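PDB 4R2F: extracellular solute-binding protein family 1 from Arthrobacter chlorophenolicus, which binds laminaribiose and, as a family 1 extracellular solute-binding protein, probably delivers it to an ABC-type sugar transporter. Local coordinates for residues Pro157-Lys162 / Gly289-Ala294; Val192-Gly197 / Ala271-Leu276. One frame throughout, in Å; residues are numbered along the deposited sequence.

Contact 1 (Pro157-Lys162 / Gly289-Ala294); sequences PLWYRK and GDIVVA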
loop_
_atom_site.group_PDB
_atom_site.type_symbol
_atom_site.label_atom_id
_atom_site.label_comp_id
_atom_site.label_asym_id
_atom_site.label_seq_id
_atom_site.Cartn_x
_atom_site.Cartn_y
_atom_site.Cartn_z
ATOM N N PRO A 157 1.682 1.305 9.092
ATOM C CA PRO A 157 1.973 1.593 10.475
ATOM C C PRO A 157 3.437 1.941 10.683
ATOM O O PRO A 157 4.295 1.582 9.882
ATOM C CB PRO A 157 1.628 0.281 11.209
ATOM C CG PRO A 157 1.163 -0.682 10.157
ATOM C CD PRO A 157 1.632 -0.140 8.836
ATOM N N LEU A 158 3.693 2.625 11.783
ATOM C CA LEU A 158 5.035 2.828 12.278
ATOM C C LEU A 158 5.364 1.665 13.220
ATOM O O LEU A 158 4.471 1.134 13.903
ATOM C CB LEU A 158 5.130 4.164 12.986
ATOM C CG LEU A 158 4.949 5.381 12.069
ATOM C CD1 LEU A 158 4.647 6.628 12.873
ATOM C CD2 LEU A 158 6.178 5.614 11.211
ATOM N N TRP A 159 6.614 1.233 13.179
ATOM C CA TRP A 159 7.107 0.103 13.963
ATOM C C TRP A 159 8.378 0.524 14.644
ATOM O O TRP A 159 9.059 1.434 14.157
ATOM C CB TRP A 159 7.429 -1.107 13.058
ATOM C CG TRP A 159 6.232 -1.718 12.440
ATOM C CD1 TRP A 159 5.579 -1.271 11.348
ATOM C CD2 TRP A 159 5.514 -2.881 12.894
ATOM N NE1 TRP A 159 4.499 -2.071 11.084
ATOM C CE2 TRP A 159 4.437 -3.069 12.016
ATOM C CE3 TRP A 159 5.692 -3.785 13.945
ATOM C CZ2 TRP A 159 3.525 -4.121 12.153
ATOM C CZ3 TRP A 159 4.787 -4.825 14.087
ATOM C CH2 TRP A 159 3.723 -4.992 13.189
ATOM N N TYR A 160 8.718 -0.177 15.733
ATOM C CA TYR A 160 9.975 0.036 16.418
ATOM C C TYR A 160 10.504 -1.248 16.993
ATOM O O TYR A 160 9.768 -2.219 17.189
ATOM C CB TYR A 160 9.852 1.097 17.522
ATOM C CG TYR A 160 9.115 0.696 18.790
ATOM C CD1 TYR A 160 7.726 0.563 18.809
ATOM C CD2 TYR A 160 9.793 0.540 19.992
ATOM C CE1 TYR A 160 7.042 0.223 19.975
ATOM C CE2 TYR A 160 9.120 0.208 21.168
ATOM C CZ TYR A 160 7.740 0.059 21.166
ATOM O OH TYR A 160 7.079 -0.276 22.331
ATOM N N ARG A 161 11.797 -1.252 17.261
ATOM C CA ARG A 161 12.419 -2.377 17.915
ATOM C C ARG A 161 12.782 -1.932 19.333
ATOM O O ARG A 161 13.612 -1.045 19.537
ATOM C CB ARG A 161 13.624 -2.849 17.114
ATOM C CG ARG A 161 14.299 -4.083 17.668
ATOM C CD ARG A 161 15.477 -4.500 16.792
ATOM N NE ARG A 161 15.156 -5.450 15.706
ATOM C CZ ARG A 161 14.965 -6.770 15.854
ATOM N NH1 ARG A 161 14.727 -7.546 14.804
ATOM N NH2 ARG A 161 14.992 -7.330 17.047
ATOM N N LYS A 162 12.138 -2.542 20.310
ATOM C CA LYS A 162 12.323 -2.146 21.726
ATOM C C LYS A 162 13.781 -2.157 22.187
ATOM O O LYS A 162 14.229 -1.227 22.852
ATOM C CB LYS A 162 11.540 -3.057 22.646
ATOM C CG LYS A 162 10.054 -3.128 22.356
ATOM C CD LYS A 162 9.329 -4.008 23.370
ATOM C CE LYS A 162 9.912 -5.406 23.428
ATOM N NZ LYS A 162 8.861 -6.387 23.760
ATOM N N GLY A 289 9.251 -10.838 19.274
ATOM C CA GLY A 289 8.432 -9.891 20.054
ATOM C C GLY A 289 9.132 -8.542 20.213
ATOM O O GLY A 289 8.575 -7.604 20.784
ATOM N N ASP A 290 10.353 -8.428 19.688
ATOM C CA ASP A 290 11.123 -7.190 19.832
ATOM C C ASP A 290 10.610 -6.111 18.875
ATOM O O ASP A 290 10.696 -4.927 19.188
ATOM C CB ASP A 290 12.618 -7.443 19.621
ATOM C CG ASP A 290 13.488 -6.338 20.160
ATOM O OD1 ASP A 290 13.110 -5.644 21.120
ATOM O OD2 ASP A 290 14.589 -6.143 19.625
ATOM N N ILE A 291 10.043 -6.521 17.740
ATOM C CA ILE A 291 9.508 -5.577 16.744
ATOM C C ILE A 291 8.028 -5.377 16.996
ATOM O O ILE A 291 7.249 -6.333 16.911
ATOM C CB ILE A 291 9.674 -6.081 15.304
ATOM C CG1 ILE A 291 11.162 -6.227 14.956
ATOM C CG2 ILE A 291 8.986 -5.116 14.346
ATOM C CD1 ILE A 291 11.399 -7.001 13.674
ATOM N N VAL A 292 7.653 -4.126 17.263
ATOM C CA VAL A 292 6.341 -3.763 17.786
ATOM C C VAL A 292 5.755 -2.530 17.086
ATOM O O VAL A 292 6.486 -1.619 16.663
ATOM C CB VAL A 292 6.471 -3.480 19.311
ATOM C CG1 VAL A 292 5.205 -2.875 19.893
ATOM C CG2 VAL A 292 6.851 -4.766 20.038
ATOM N N VAL A 293 4.433 -2.495 16.976
ATOM C CA VAL A 293 3.748 -1.306 16.387
ATOM C C VAL A 293 3.884 -0.108 17.304
ATOM O O VAL A 293 3.684 -0.223 18.516
ATOM C CB VAL A 293 2.266 -1.609 16.085
ATOM C CG1 VAL A 293 1.510 -0.353 15.656
ATOM C CG2 VAL A 293 2.175 -2.658 14.990
ATOM N N ALA A 294 4.271 1.027 16.724
ATOM C CA ALA A 294 4.364 2.294 17.458
ATOM C C ALA A 294 3.091 3.114 17.230
ATOM O O ALA A 294 2.427 2.961 16.205
ATOM C CB ALA A 294 5.598 3.085 17.003
#

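Contact 2 (Val192-Gly197 / Ala271-Leu276); sequences VGFATG and AAYGML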
loop_
_atom_site.group_PDB
_atom_site.type_symbol
_atom_site.label_atom_id
_atom_site.label_comp_id
_atom_site.label_asym_id
_atom_site.label_seq_id
_atom_site.Cartn_x
_atom_site.Cartn_y
_atom_site.Cartn_z
ATOM N N VAL A 192 19.396 2.643 12.485
ATOM C CA VAL A 192 18.698 3.516 11.552
ATOM C C VAL A 192 17.444 4.028 12.209
ATOM O O VAL A 192 16.534 3.271 12.541
ATOM C CB VAL A 192 18.386 2.808 10.231
ATOM C CG1 VAL A 192 17.489 3.675 9.354
ATOM C CG2 VAL A 192 19.692 2.495 9.520
ATOM N N GLY A 193 17.396 5.334 12.381
ATOM C CA GLY A 193 16.284 5.974 13.074
ATOM C C GLY A 193 14.997 6.097 12.288
ATOM O O GLY A 193 13.958 6.348 12.869
ATOM N N PHE A 194 15.062 5.948 10.964
ATOM C CA PHE A 194 13.862 5.970 10.151
ATOM C C PHE A 194 14.124 5.175 8.878
ATOM O O PHE A 194 14.589 5.715 7.847
ATOM C CB PHE A 194 13.438 7.413 9.862
ATOM C CG PHE A 194 11.979 7.577 9.551
ATOM C CD1 PHE A 194 11.022 7.391 10.531
ATOM C CD2 PHE A 194 11.570 7.974 8.302
ATOM C CE1 PHE A 194 9.681 7.556 10.257
ATOM C CE2 PHE A 194 10.235 8.154 8.026
ATOM C CZ PHE A 194 9.286 7.933 9.001
ATOM N N ALA A 195 13.807 3.888 8.956
ATOM C CA ALA A 195 14.131 2.948 7.915
ATOM C C ALA A 195 13.110 3.078 6.818
ATOM O O ALA A 195 11.897 3.106 7.075
ATOM C CB ALA A 195 14.139 1.530 8.459
ATOM N N THR A 196 13.618 3.158 5.601
ATOM C CA THR A 196 12.791 3.201 4.405
ATOM C C THR A 196 13.626 2.680 3.225
ATOM O O THR A 196 14.748 2.234 3.414
ATOM C CB THR A 196 12.219 4.609 4.164
ATOM O OG1 THR A 196 11.148 4.523 3.223
ATOM C CG2 THR A 196 13.276 5.554 3.637
ATOM N N GLY A 197 13.072 2.722 2.022
ATOM C CA GLY A 197 13.784 2.287 0.860
ATOM C C GLY A 197 13.056 2.652 -0.403
ATOM O O GLY A 197 11.832 2.598 -0.441
ATOM N N ALA A 271 17.411 -1.558 11.818
ATOM C CA ALA A 271 16.344 -0.557 11.780
ATOM C C ALA A 271 15.722 -0.437 13.153
ATOM O O ALA A 271 15.245 -1.428 13.677
ATOM C CB ALA A 271 15.279 -0.980 10.769
ATOM N N ALA A 272 15.679 0.763 13.720
ATOM C CA ALA A 272 15.034 0.970 15.017
ATOM C C ALA A 272 13.591 1.445 14.896
ATOM O O ALA A 272 12.804 1.212 15.795
ATOM C CB ALA A 272 15.813 1.966 15.861
ATOM N N TYR A 273 13.258 2.137 13.816
ATOM C CA TYR A 273 11.972 2.810 13.716
ATOM C C TYR A 273 11.693 3.082 12.252
ATOM O O TYR A 273 12.624 3.253 11.466
ATOM C CB TYR A 273 12.007 4.091 14.549
ATOM C CG TYR A 273 10.701 4.854 14.695
ATOM C CD1 TYR A 273 9.778 4.517 15.675
ATOM C CD2 TYR A 273 10.418 5.941 13.885
ATOM C CE1 TYR A 273 8.584 5.226 15.819
ATOM C CE2 TYR A 273 9.225 6.653 14.017
ATOM C CZ TYR A 273 8.316 6.295 14.990
ATOM O OH TYR A 273 7.161 7.008 15.142
ATOM N N GLY A 274 10.429 3.034 11.860
ATOM C CA GLY A 274 10.049 3.368 10.502
ATOM C C GLY A 274 8.653 2.953 10.091
ATOM O O GLY A 274 7.947 2.296 10.834
ATOM N N MET A 275 8.281 3.308 8.870
ATOM C CA MET A 275 6.949 3.056 8.353
ATOM C C MET A 275 7.012 1.821 7.484
ATOM O O MET A 275 7.836 1.732 6.601
ATOM C CB MET A 275 6.472 4.254 7.517
ATOM C CG MET A 275 5.095 4.125 6.879
ATOM S SD MET A 275 4.774 5.226 5.485
ATOM C CE MET A 275 5.863 4.533 4.270
ATOM N N LEU A 276 6.166 0.846 7.766
ATOM C CA LEU A 276 6.073 -0.315 6.904
ATOM C C LEU A 276 4.632 -0.790 6.690
ATOM O O LEU A 276 3.795 -0.050 6.205
ATOM C CB LEU A 276 7.006 -1.432 7.380
ATOM C CG LEU A 276 7.468 -2.439 6.326
ATOM C CD1 LEU A 276 7.637 -1.781 4.974
ATOM C CD2 LEU A 276 8.739 -3.156 6.736
HETATM O O HOH W 1 10.459 0.763 7.400
HETATM O O HOH W 2 9.492 3.815 5.482
#

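Contact 1 (Pro157-Lys162 / Gly289-Ala294)
Val293 sets its CG2 methyl over one face of the Trp159 indole. The methyl lies 3.4 Å from the centroid of the six-membered ring, a CH-pi contact 14° off the normal. The valine's chi1 of 172° turns CG1 away from the ring, to the side of Leu158 O, and gives CG2 to the indole. Ile291 CG2 meets Trp159 CE3 at 3.6 Å. Val280 and Pro281 of helix 280-284 also pack on this tryptophan. On the other face of the sheet the Tyr160 ring runs alongside Val292, with CE1 3.6 Å from Val292 CG1. Ala294 CB touches the same ring at CD1.

The backbones form an antiparallel ladder. Tyr160 and Val292 form a hydrogen-bonded pair, with Tyr160 N to Val292 O and Val292 N to Tyr160 O both 2.8 Å. This joins the end of the long strand 145-161 to the short strand 291-294 in one lobe of the solute-binding fold.

Farther out, Ile291 CG1 lies over one face of the Arg161 guanidinium. Arg161 also forms a salt bridge with Asp286 and donates to Trp266 O. A less certain salt bridge joins its NH2 to Asp290, whose carboxylate also bonds Ser163. Lys162 N donates to Asp290 O at 3.0 Å, where helix 162-168 begins. At the exposed end of the contact, Lys162 NZ reaches Gly289 O at 3.2 Å, from above the carbonyl plane.

Contact 2 (Val192-Gly197 / Ala271-Leu276)
Ala272 N donates to Val192 O at 2.9 Å, and Ala195 N donates to Tyr273 O at 2.8 Å. These are the two direct hydrogen bonds between the loop 192-197 and the segment 271-276. Both are nearly straight, and the second lies in the carbonyl plane. Phe194 CA adds a weaker CA-H...O contact to the same oxygen, Tyr273 O.

Two waters extend the link where the two segments stand farther apart. Each donates to both Ala195 O and Met275 O. The first lies 2.8 Å from Ala195 O. The second lies 2.9 Å from Thr196 OG1 and accepts a hydrogen bond from that hydroxyl. Not every buried polar atom is paired: Gly193 O and Tyr273 N have no hydrogen-bond partner in the model.

The apolar contacts are few. Phe194 and Tyr273 meet edge to edge, with Phe194 CD1 3.7 Å from Tyr273 CD2. The CB of Phe194 points away from the strand, and its chi1 of -156° swings the ring back beside the tyrosine. Leu208 of helix 204-215 packs on Phe194 as well. Ala195 CB and Ala271 CB touch at 3.6 Å; Ala195 also packs against Leu262 of helix 259-267, and Ala271 against Trp266 of the same helix. Gly274 CA lies 3.9 Å from Ala195 O.

The loop thus lies along strand 273-275 without becoming a regular strand itself. It joins that sheet edge to the surrounding helices in one alpha/beta lobe of the solute-binding protein.

In the fold
Contacts 1 and 2 have centres about 10 Å apart and share one sheet. Strand 145-161 runs antiparallel to both 291-294 and 273-275. Probable hydrogen bonds join the contacts directly: Trp159 N to Gly274 O and Pro157 O to Leu276 N, both 2.9 Å. Side chains meet too, with Leu158 CD1 3.4 Å from Tyr273 OH. Both segments of contact 2 fall, in sequence, between the two segments of contact 1. Neither contact is placed against the sugar. The side chain of Pro157 is about 10 Å, and that of Met275 about 9 Å, from a bound glucose unit of the laminaribiose.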